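PDB 3CZ8: putative sporulation-specific glycosylase ydhD from Bacillus subtilis subsp. subtilis str. 168, which probably hydrolyses glycosidic bonds of chitin-like or cell-wall polysaccharides during sporulation, through the family 18 glycosyl hydrolase domain that makes up this chain. Local coordinates for residues M178-H186 and V195-T204; A246-P256 and F267-G275. The protein carries 1 engineered substitution. All blocks are in the same frame, centred on the assembly; numbering follows the deposited sequence. Where two conformers were deposited one is given.

Overall arrangement
From the N terminus, the chain first lays down the strands and helices of most of a TIM barrel. Contact 1 then closes a short loop of eight residues, bringing the end of barrel strand 177-181 back against the start of helix 198-208. The chain goes on through strand 217-220 into an insertion built on an antiparallel sheet. There contact 2 closes a second loop, which holds strand 258-260, and seats helix 243-252 on strand 265-271. Helix 285-297 and strand 302-310 lead back into the barrel. The two contacts follow in series, neither nested nor crossed. The centres of contact 1 and contact 2 lie about 26 Å apart, and the two do not touch.

Contact 1 of 2, residues M178-H186 and V195-T204; sequences MFIMAYDWH and VAPITEIRRT
Trp185 lays its indole against the first turns of helix 198-208, with Glu200 over one face. The CB of Glu200 stands 3.8 Å from the centroid of the six-membered ring of Trp185, a CH-pi contact. At the ring edge, near its plane, Thr204 OG1 lies 3.3 Å from Trp185 CZ2, while Pro197 CD and Ile201 CG1 approach obliquely. A bend at the second torsion of Glu200 (chi2 -57°) keeps its carboxylate near the indole N-H, and a water bridges them: Trp185 NE1 donates to the water at 2.9 Å, and the water donates to Glu200 OE1. A direct backbone hydrogen bond runs from Trp185 N to Val195 O, 3.2 Å long with 153° at the hydrogen. Next to it, Ala196 CB rests 3.4 Å from Ala182 O. The unit is a beta-alpha-beta crossover of the TIM barrel, strand 177-181 to helix 198-208 to strand 217-220, and Met181 to Asp184 match the Met-X-Tyr-Asp motif of family 18. Tyr183 comes within about 6 Å of Glu120, the predicted proton donor, between their side chains, and Asp184 OD1 is hydrogen-bonded to Tyr226 OH. At the indole edge, Thr204 OG1 is held beside its own backbone N (chi1 -59°), from where it donates to Glu200 O at 2.7 Å. That carbonyl also takes Thr204 N, the two donors arriving from opposite faces of its plane. The same torsion sends Thr204 CG2 to Ile180 CG2, 3.9 Å away, where the buried Ile180 faces the helix. Farther out, Lys291 of helix 285-297 bonds Ala196 O.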
loop_
_atom_site.group_PDB
_atom_site.type_symbol
_atom_site.label_atom_id
_atom_site.label_comp_id
_atom_site.label_asym_id
_atom_site.label_seq_id
_atom_site.Cartn_x
_atom_site.Cartn_y
_atom_site.Cartn_z
ATOM N N MET A 178 14.597 -4.472 -18.800
ATOM C CA MET A 178 14.489 -5.614 -17.901
ATOM C C MET A 178 14.353 -5.099 -16.480
ATOM O O MET A 178 15.243 -4.403 -15.977
ATOM C CB MET A 178 15.724 -6.519 -18.046
ATOM C CG MET A 178 15.752 -7.778 -17.176
ATOM S SD MET A 178 17.248 -8.800 -17.393
ATOM C CE MET A 178 17.058 -9.240 -19.096
ATOM N N PHE A 179 13.220 -5.413 -15.852
ATOM C CA PHE A 179 13.001 -5.055 -14.460
ATOM C C PHE A 179 13.433 -6.248 -13.619
ATOM O O PHE A 179 12.774 -7.288 -13.615
ATOM C CB PHE A 179 11.520 -4.734 -14.168
ATOM C CG PHE A 179 10.910 -3.638 -15.026
ATOM C CD1 PHE A 179 11.684 -2.644 -15.623
ATOM C CD2 PHE A 179 9.525 -3.585 -15.182
ATOM C CE1 PHE A 179 11.095 -1.642 -16.385
ATOM C CE2 PHE A 179 8.929 -2.584 -15.937
ATOM C CZ PHE A 179 9.718 -1.612 -16.537
ATOM N N ILE A 180 14.544 -6.107 -12.911
ATOM C CA ILE A 180 15.050 -7.210 -12.109
ATOM C C ILE A 180 14.496 -7.089 -10.709
ATOM O O ILE A 180 14.729 -6.096 -10.029
ATOM C CB ILE A 180 16.594 -7.272 -12.093
ATOM C CG1 ILE A 180 17.119 -7.530 -13.506
ATOM C CG2 ILE A 180 17.081 -8.367 -11.135
ATOM C CD1 ILE A 180 18.583 -7.346 -13.627
ATOM N N MET A 181 13.740 -8.096 -10.289
ATOM C CA MET A 181 13.087 -8.049 -8.991
ATOM C C MET A 181 14.043 -8.542 -7.909
ATOM O O MET A 181 13.972 -9.689 -7.464
ATOM C CB MET A 181 11.750 -8.802 -9.037
ATOM C CG MET A 181 10.751 -8.251 -10.085
ATOM S SD MET A 181 10.199 -6.518 -9.903
ATOM C CE MET A 181 11.373 -5.614 -10.833
ATOM N N ALA A 182 14.947 -7.646 -7.508
ATOM C CA ALA A 182 16.068 -7.983 -6.633
ATOM C C ALA A 182 15.686 -7.912 -5.155
ATOM O O ALA A 182 16.111 -7.005 -4.429
ATOM C CB ALA A 182 17.260 -7.080 -6.932
ATOM N N TYR A 183 14.882 -8.881 -4.725
ATOM C CA TYR A 183 14.424 -8.996 -3.339
ATOM C C TYR A 183 13.915 -10.404 -3.086
ATOM O O TYR A 183 13.883 -11.223 -4.009
ATOM C CB TYR A 183 13.323 -7.966 -3.017
ATOM C CG TYR A 183 12.163 -7.933 -3.989
ATOM C CD1 TYR A 183 11.118 -8.849 -3.893
ATOM C CD2 TYR A 183 12.103 -6.973 -4.994
ATOM C CE1 TYR A 183 10.059 -8.827 -4.789
ATOM C CE2 TYR A 183 11.041 -6.938 -5.890
ATOM C CZ TYR A 183 10.026 -7.868 -5.778
ATOM O OH TYR A 183 8.970 -7.843 -6.658
ATOM N N ASP A 184 13.498 -10.660 -1.843
ATOM C CA ASP A 184 12.985 -11.970 -1.398
ATOM C C ASP A 184 14.037 -13.079 -1.376
ATOM O O ASP A 184 13.709 -14.256 -1.561
ATOM C CB ASP A 184 11.720 -12.412 -2.165
ATOM C CG ASP A 184 10.462 -11.749 -1.647
ATOM O OD1 ASP A 184 10.560 -10.931 -0.712
ATOM O OD2 ASP A 184 9.371 -12.050 -2.171
ATOM N N TRP A 185 15.291 -12.694 -1.130
ATOM C CA TRP A 185 16.351 -13.647 -0.797
ATOM C C TRP A 185 16.024 -14.337 0.522
ATOM O O TRP A 185 16.366 -15.499 0.733
ATOM C CB TRP A 185 17.714 -12.958 -0.734
ATOM C CG TRP A 185 18.410 -12.926 -2.064
ATOM C CD1 TRP A 185 19.061 -13.966 -2.676
ATOM C CD2 TRP A 185 18.514 -11.809 -2.955
ATOM N NE1 TRP A 185 19.565 -13.563 -3.888
ATOM C CE2 TRP A 185 19.244 -12.245 -4.087
ATOM C CE3 TRP A 185 18.065 -10.481 -2.906
ATOM C CZ2 TRP A 185 19.539 -11.397 -5.163
ATOM C CZ3 TRP A 185 18.361 -9.636 -3.974
ATOM C CH2 TRP A 185 19.088 -10.099 -5.089
ATOM N N HIS A 186 15.352 -13.600 1.400
ATOM C CA HIS A 186 14.631 -14.181 2.517
ATOM C C HIS A 186 13.211 -13.660 2.451
ATOM O O HIS A 186 12.983 -12.510 2.066
ATOM C CB HIS A 186 15.286 -13.810 3.841
ATOM C CG HIS A 186 16.716 -14.233 3.937
ATOM N ND1 HIS A 186 17.097 -15.457 4.442
ATOM C CD2 HIS A 186 17.857 -13.602 3.579
ATOM C CE1 HIS A 186 18.413 -15.555 4.402
ATOM N NE2 HIS A 186 18.899 -14.441 3.886
ATOM N N VAL A 195 16.077 -9.028 3.193
ATOM C CA VAL A 195 15.226 -9.218 2.024
ATOM C C VAL A 195 15.990 -8.979 0.715
ATOM O O VAL A 195 15.819 -9.708 -0.267
ATOM C CB VAL A 195 13.999 -8.291 2.106
ATOM C CG1 VAL A 195 13.216 -8.336 0.832
ATOM C CG2 VAL A 195 13.110 -8.685 3.286
ATOM N N ALA A 196 16.836 -7.953 0.723
ATOM C CA ALA A 196 17.623 -7.588 -0.444
ATOM C C ALA A 196 19.032 -7.176 -0.019
ATOM O O ALA A 196 19.379 -5.986 -0.068
ATOM C CB ALA A 196 16.934 -6.474 -1.209
ATOM N N PRO A 197 19.853 -8.162 0.397
ATOM C CA PRO A 197 21.203 -7.830 0.846
ATOM C C PRO A 197 22.027 -7.265 -0.306
ATOM O O PRO A 197 21.928 -7.758 -1.437
ATOM C CB PRO A 197 21.763 -9.175 1.324
ATOM C CG PRO A 197 20.949 -10.209 0.651
ATOM C CD PRO A 197 19.593 -9.616 0.442
ATOM N N ILE A 198 22.806 -6.223 -0.019
ATOM C CA ILE A 198 23.555 -5.486 -1.043
ATOM C C ILE A 198 24.639 -6.356 -1.700
ATOM O O ILE A 198 25.036 -6.116 -2.846
ATOM C CB ILE A 198 24.124 -4.151 -0.470
ATOM C CG1 ILE A 198 24.214 -3.067 -1.560
ATOM C CG2 ILE A 198 25.438 -4.379 0.298
ATOM C CD1 ILE A 198 25.608 -2.825 -2.108
ATOM N N THR A 199 25.069 -7.384 -0.969
ATOM C CA THR A 199 26.021 -8.376 -1.441
ATOM C C THR A 199 25.434 -9.204 -2.588
ATOM O O THR A 199 26.103 -9.450 -3.590
ATOM C CB THR A 199 26.483 -9.301 -0.282
ATOM O OG1 THR A 199 25.342 -9.808 0.422
ATOM C CG2 THR A 199 27.365 -8.535 0.699
ATOM N N GLU A 200 24.174 -9.605 -2.452
ATOM C CA GLU A 200 23.519 -10.389 -3.493
ATOM C C GLU A 200 23.049 -9.538 -4.682
ATOM O O GLU A 200 22.943 -10.039 -5.802
ATOM C CB GLU A 200 22.371 -11.215 -2.908
ATOM C CG GLU A 200 22.791 -12.279 -1.897
ATOM C CD GLU A 200 23.799 -13.287 -2.448
ATOM O OE1 GLU A 200 23.579 -13.834 -3.555
ATOM O OE2 GLU A 200 24.811 -13.536 -1.758
ATOM N N ILE A 201 22.772 -8.259 -4.426
ATOM C CA ILE A 201 22.427 -7.291 -5.471
ATOM C C ILE A 201 23.642 -7.054 -6.371
ATOM O O ILE A 201 23.516 -7.030 -7.601
ATOM C CB ILE A 201 21.901 -5.954 -4.855
ATOM C CG1 ILE A 201 20.525 -6.166 -4.219
ATOM C CG2 ILE A 201 21.816 -4.827 -5.894
ATOM C CD1 ILE A 201 20.121 -5.046 -3.298
ATOM N N ARG A 202 24.805 -6.897 -5.736
ATOM C CA ARG A 202 26.108 -6.794 -6.405
ATOM C C ARG A 202 26.327 -7.956 -7.371
ATOM O O ARG A 202 26.606 -7.739 -8.550
ATOM C CB ARG A 202 27.227 -6.775 -5.357
ATOM C CG ARG A 202 28.654 -6.787 -5.910
ATOM C CD ARG A 202 29.235 -5.389 -5.984
ATOM N NE ARG A 202 29.248 -4.743 -4.675
ATOM C CZ ARG A 202 29.389 -3.435 -4.479
ATOM N NH1 ARG A 202 29.532 -2.609 -5.513
ATOM N NH2 ARG A 202 29.379 -2.952 -3.241
ATOM N N ARG A 203 26.181 -9.177 -6.855
ATOM C CA ARG A 203 26.312 -10.406 -7.639
ATOM C C ARG A 203 25.304 -10.495 -8.784
ATOM O O ARG A 203 25.660 -10.924 -9.880
ATOM C CB ARG A 203 26.178 -11.635 -6.740
ATOM C CG ARG A 203 27.422 -11.986 -5.953
ATOM C CD ARG A 203 27.099 -13.005 -4.871
ATOM N NE ARG A 203 28.273 -13.354 -4.073
ATOM C CZ ARG A 203 28.684 -12.692 -2.991
ATOM N NH1 ARG A 203 28.024 -11.625 -2.554
ATOM N NH2 ARG A 203 29.766 -13.100 -2.341
ATOM N N THR A 204 24.059 -10.089 -8.516
ATOM C CA THR A 204 22.989 -10.066 -9.523
ATOM C C THR A 204 23.344 -9.123 -10.670
ATOM O O THR A 204 23.242 -9.505 -11.838
ATOM C CB THR A 204 21.626 -9.657 -8.902
ATOM O OG1 THR A 204 21.284 -10.581 -7.863
ATOM C CG2 THR A 204 20.513 -9.652 -9.948
HETATM O O HOH W 1 21.411 -15.370 -5.093
#

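Contact 2 of 2, residues A246-P256 and F267-G275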
loop_
_atom_site.group_PDB
_atom_site.type_symbol
_atom_site.label_atom_id
_atom_site.label_comp_id
_atom_site.label_asym_id
_atom_site.label_seq_id
_atom_site.Cartn_x
_atom_site.Cartn_y
_atom_site.Cartn_z
ATOM N N ALA A 246 7.137 -2.056 9.595
ATOM C CA ALA A 246 8.297 -2.461 10.384
ATOM C C ALA A 246 8.733 -1.382 11.373
ATOM O O ALA A 246 8.990 -1.673 12.539
ATOM C CB ALA A 246 9.443 -2.844 9.470
ATOM N N ILE A 247 8.812 -0.142 10.896
ATOM C CA ILE A 247 9.122 1.013 11.746
ATOM C C ILE A 247 8.055 1.204 12.824
ATOM O O ILE A 247 8.386 1.456 13.981
ATOM C CB ILE A 247 9.336 2.286 10.888
ATOM C CG1 ILE A 247 10.779 2.308 10.380
ATOM C CG2 ILE A 247 9.031 3.570 11.667
ATOM C CD1 ILE A 247 10.923 2.859 8.983
ATOM N N GLU A 248 6.790 1.030 12.442
ATOM C CA GLU A 248 5.657 1.101 13.368
ATOM C C GLU A 248 5.707 0.033 14.462
ATOM O O GLU A 248 5.324 0.301 15.602
ATOM C CB GLU A 248 4.334 1.019 12.602
ATOM C CG GLU A 248 3.988 2.310 11.838
ATOM C CD GLU A 248 2.986 2.095 10.707
ATOM O OE1 GLU A 248 2.600 0.934 10.425
ATOM O OE2 GLU A 248 2.583 3.102 10.092
ATOM N N ARG A 249 6.185 -1.163 14.120
ATOM C CA ARG A 249 6.355 -2.243 15.101
ATOM C C ARG A 249 7.546 -2.011 16.021
ATOM O O ARG A 249 7.504 -2.381 17.190
ATOM C CB ARG A 249 6.468 -3.601 14.415
ATOM C CG ARG A 249 5.156 -4.066 13.825
ATOM C CD ARG A 249 5.238 -5.474 13.283
ATOM N NE ARG A 249 3.987 -5.844 12.627
ATOM C CZ ARG A 249 3.570 -7.090 12.431
ATOM N NH1 ARG A 249 4.300 -8.118 12.841
ATOM N NH2 ARG A 249 2.411 -7.307 11.823
ATOM N N ALA A 250 8.602 -1.395 15.495
ATOM C CA ALA A 250 9.762 -1.018 16.303
ATOM C C ALA A 250 9.415 0.029 17.365
ATOM O O ALA A 250 10.016 0.035 18.429
ATOM C CB ALA A 250 10.905 -0.528 15.415
ATOM N N MET A 251 8.446 0.898 17.070
ATOM C CA MET A 251 7.970 1.913 18.022
ATOM C C MET A 251 7.148 1.300 19.146
ATOM O O MET A 251 7.414 1.558 20.322
ATOM C CB MET A 251 7.095 2.958 17.332
ATOM C CG MET A 251 7.763 3.771 16.261
ATOM S SD MET A 251 6.816 5.243 15.857
ATOM C CE MET A 251 5.099 4.704 15.925
ATOM N N ARG A 252 6.142 0.507 18.765
ATOM C CA ARG A 252 5.238 -0.182 19.693
ATOM C C ARG A 252 5.986 -1.040 20.723
ATOM O O ARG A 252 5.605 -1.083 21.898
ATOM C CB ARG A 252 4.218 -1.027 18.910
ATOM C CG ARG A 252 3.052 -1.608 19.729
ATOM C CD ARG A 252 3.285 -3.072 20.064
ATOM N NE ARG A 252 2.371 -3.617 21.069
ATOM C CZ ARG A 252 2.592 -3.603 22.383
ATOM N NH1 ARG A 252 3.694 -3.050 22.885
ATOM N NH2 ARG A 252 1.698 -4.138 23.203
ATOM N N TYR A 253 7.045 -1.713 20.278
ATOM C CA TYR A 253 7.812 -2.599 21.150
ATOM C C TYR A 253 9.074 -1.943 21.698
ATOM O O TYR A 253 9.807 -2.559 22.479
ATOM C CB TYR A 253 8.142 -3.907 20.427
ATOM C CG TYR A 253 6.926 -4.762 20.136
ATOM C CD1 TYR A 253 6.310 -5.508 21.148
ATOM C CD2 TYR A 253 6.388 -4.827 18.850
ATOM C CE1 TYR A 253 5.186 -6.295 20.880
ATOM C CE2 TYR A 253 5.266 -5.607 18.572
ATOM C CZ TYR A 253 4.674 -6.341 19.594
ATOM O OH TYR A 253 3.568 -7.115 19.327
ATOM N N GLN A 254 9.306 -0.694 21.288
ATOM C CA GLN A 254 10.479 0.112 21.676
ATOM C C GLN A 254 11.811 -0.590 21.400
ATOM O O GLN A 254 12.759 -0.507 22.190
ATOM C CB GLN A 254 10.369 0.621 23.126
ATOM C CG GLN A 254 9.308 1.711 23.319
ATOM C CD GLN A 254 9.667 3.017 22.623
ATOM O OE1 GLN A 254 10.689 3.632 22.926
ATOM N NE2 GLN A 254 8.821 3.448 21.694
ATOM N N ALA A 255 11.853 -1.279 20.262
ATOM C CA ALA A 255 13.031 -2.002 19.812
ATOM C C ALA A 255 13.940 -1.071 19.016
ATOM O O ALA A 255 13.477 -0.379 18.108
ATOM C CB ALA A 255 12.617 -3.194 18.965
ATOM N N PRO A 256 15.236 -1.032 19.372
ATOM C CA PRO A 256 16.206 -0.236 18.611
ATOM C C PRO A 256 16.459 -0.809 17.212
ATOM O O PRO A 256 16.620 -2.025 17.052
ATOM C CB PRO A 256 17.477 -0.306 19.469
ATOM C CG PRO A 256 17.325 -1.541 20.294
ATOM C CD PRO A 256 15.855 -1.727 20.519
ATOM N N PHE A 267 17.494 -4.081 10.555
ATOM C CA PHE A 267 16.825 -5.168 11.264
ATOM C C PHE A 267 16.607 -4.816 12.726
ATOM O O PHE A 267 17.267 -3.922 13.255
ATOM C CB PHE A 267 17.587 -6.499 11.114
ATOM C CG PHE A 267 18.892 -6.566 11.865
ATOM C CD1 PHE A 267 18.999 -7.332 13.021
ATOM C CD2 PHE A 267 20.022 -5.886 11.406
ATOM C CE1 PHE A 267 20.203 -7.404 13.718
ATOM C CE2 PHE A 267 21.226 -5.953 12.097
ATOM C CZ PHE A 267 21.318 -6.713 13.252
ATOM N N PHE A 268 15.663 -5.504 13.361
ATOM C CA PHE A 268 15.498 -5.426 14.808
ATOM C C PHE A 268 14.877 -6.696 15.369
ATOM O O PHE A 268 14.283 -7.483 14.631
ATOM C CB PHE A 268 14.702 -4.179 15.237
ATOM C CG PHE A 268 13.275 -4.149 14.756
ATOM C CD1 PHE A 268 12.245 -4.643 15.549
ATOM C CD2 PHE A 268 12.957 -3.582 13.526
ATOM C CE1 PHE A 268 10.923 -4.593 15.114
ATOM C CE2 PHE A 268 11.646 -3.536 13.083
ATOM C CZ PHE A 268 10.623 -4.038 13.887
ATOM N N ARG A 269 15.030 -6.887 16.676
ATOM C CA ARG A 269 14.360 -7.975 17.384
ATOM C C ARG A 269 13.513 -7.421 18.524
ATOM O O ARG A 269 13.811 -6.353 19.063
ATOM C CB ARG A 269 15.377 -8.989 17.917
ATOM C CG ARG A 269 16.117 -9.764 16.838
ATOM C CD ARG A 269 17.152 -10.711 17.426
ATOM N NE ARG A 269 17.863 -11.434 16.375
ATOM C CZ ARG A 269 19.022 -11.052 15.843
ATOM N NH1 ARG A 269 19.628 -9.948 16.266
ATOM N NH2 ARG A 269 19.580 -11.781 14.885
ATOM N N TYR A 270 12.450 -8.142 18.869
ATOM C CA TYR A 270 11.603 -7.798 20.011
ATOM C C TYR A 270 10.936 -9.044 20.591
ATOM O O TYR A 270 10.893 -10.088 19.938
ATOM C CB TYR A 270 10.546 -6.746 19.627
ATOM C CG TYR A 270 9.468 -7.213 18.660
ATOM C CD1 TYR A 270 8.306 -7.836 19.123
ATOM C CD2 TYR A 270 9.601 -7.010 17.285
ATOM C CE1 TYR A 270 7.314 -8.268 18.238
ATOM C CE2 TYR A 270 8.609 -7.423 16.389
ATOM C CZ TYR A 270 7.467 -8.046 16.877
ATOM O OH TYR A 270 6.487 -8.464 16.016
ATOM N N SER A 271 10.415 -8.924 21.809
ATOM C CA SER A 271 9.609 -9.979 22.423
ATOM C C SER A 271 8.173 -9.498 22.543
ATOM O O SER A 271 7.925 -8.400 23.044
ATOM C CB SER A 271 10.156 -10.356 23.802
ATOM O OG SER A 271 11.489 -10.826 23.712
ATOM N N ASP A 272 7.231 -10.311 22.078
ATOM C CA ASP A 272 5.825 -9.922 22.102
ATOM C C ASP A 272 5.166 -10.191 23.462
ATOM O O ASP A 272 5.834 -10.654 24.402
ATOM C CB ASP A 272 5.038 -10.545 20.929
ATOM C CG ASP A 272 5.033 -12.072 20.939
ATOM O OD1 ASP A 272 5.597 -12.692 21.865
ATOM O OD2 ASP A 272 4.449 -12.657 19.999
ATOM N N GLN A 273 3.858 -9.924 23.546
ATOM C CA GLN A 273 3.077 -10.059 24.778
ATOM C C GLN A 273 2.823 -11.513 25.181
ATOM O O GLN A 273 1.973 -11.791 26.035
ATOM C CB GLN A 273 1.743 -9.314 24.636
ATOM C CG GLN A 273 1.814 -7.825 24.952
ATOM C CD GLN A 273 1.576 -7.524 26.423
ATOM O OE1 GLN A 273 0.467 -7.692 26.932
ATOM N NE2 GLN A 273 2.618 -7.068 27.108
ATOM N N GLN A 274 3.541 -12.440 24.546
ATOM C CA GLN A 274 3.441 -13.868 24.832
ATOM C C GLN A 274 4.835 -14.485 25.003
ATOM O O GLN A 274 4.979 -15.707 25.001
ATOM C CB GLN A 274 2.673 -14.591 23.723
ATOM C CG GLN A 274 1.229 -14.139 23.543
ATOM C CD GLN A 274 0.626 -14.600 22.228
ATOM O OE1 GLN A 274 0.608 -15.796 21.921
ATOM N NE2 GLN A 274 0.120 -13.651 21.447
ATOM N N GLY A 275 5.853 -13.637 25.141
ATOM C CA GLY A 275 7.231 -14.085 25.374
ATOM C C GLY A 275 8.050 -14.463 24.143
ATOM O O GLY A 275 9.282 -14.523 24.214
HETATM O O HOH W 2 3.745 -8.763 16.948
HETATM O O HOH W 3 2.351 -8.475 21.269
HETATM O O HOH W 4 16.932 -4.721 17.885
#
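Ala246 opens the contact with its carbonyl: its O atom, which also accepts Ala250 N one turn on, lies 3.2 Å from Phe268 CZ. Arg249 brings CB to the edge of the same ring and extends its chain toward Tyr270, yet Arg249 NH1 stays 3.9 Å from Tyr270 OH; both instead share Asp227 OD1, by salt bridge and by hydrogen bond. Ala250 CB sits over the centre of the Phe268 ring, 13° off its normal, as a CH-pi contact. Arg252 places its CD over one face of Tyr253, while its NH1 forms a salt bridge with Asp22 of the second subunit. On the opposite face Tyr253 makes an offset stack with Tyr270, centroids 4.0 Å apart and planes at 13°. Tyr270 CB points toward the helix, and CG lies between the backbone N and the carbonyl carbon (chi1 68°), which brings the ring against Tyr253; His278 also stacks on it. One water lies 2.9 Å from both Tyr253 OH and Tyr270 OH, donating to the latter; another joins Tyr253 OH to Gln273 N. Replacing Tyr253 by alanine would probably open a gap between Arg252 CD and Tyr270 and leave both waters without their common hydroxyl. After a Schellman motif at Gln254, Ala255 CB drops to 3.4 Å from Arg269 O and 3.7 Å from Phe268 CD1, so helix and turn both meet that ring. Across the two segments the chemistry is thus aromatic and apolar, with waters bridging the tyrosine hydroxyls, and Pro256 O to Arg269 N, while Asp227 takes Arg249 and Tyr270.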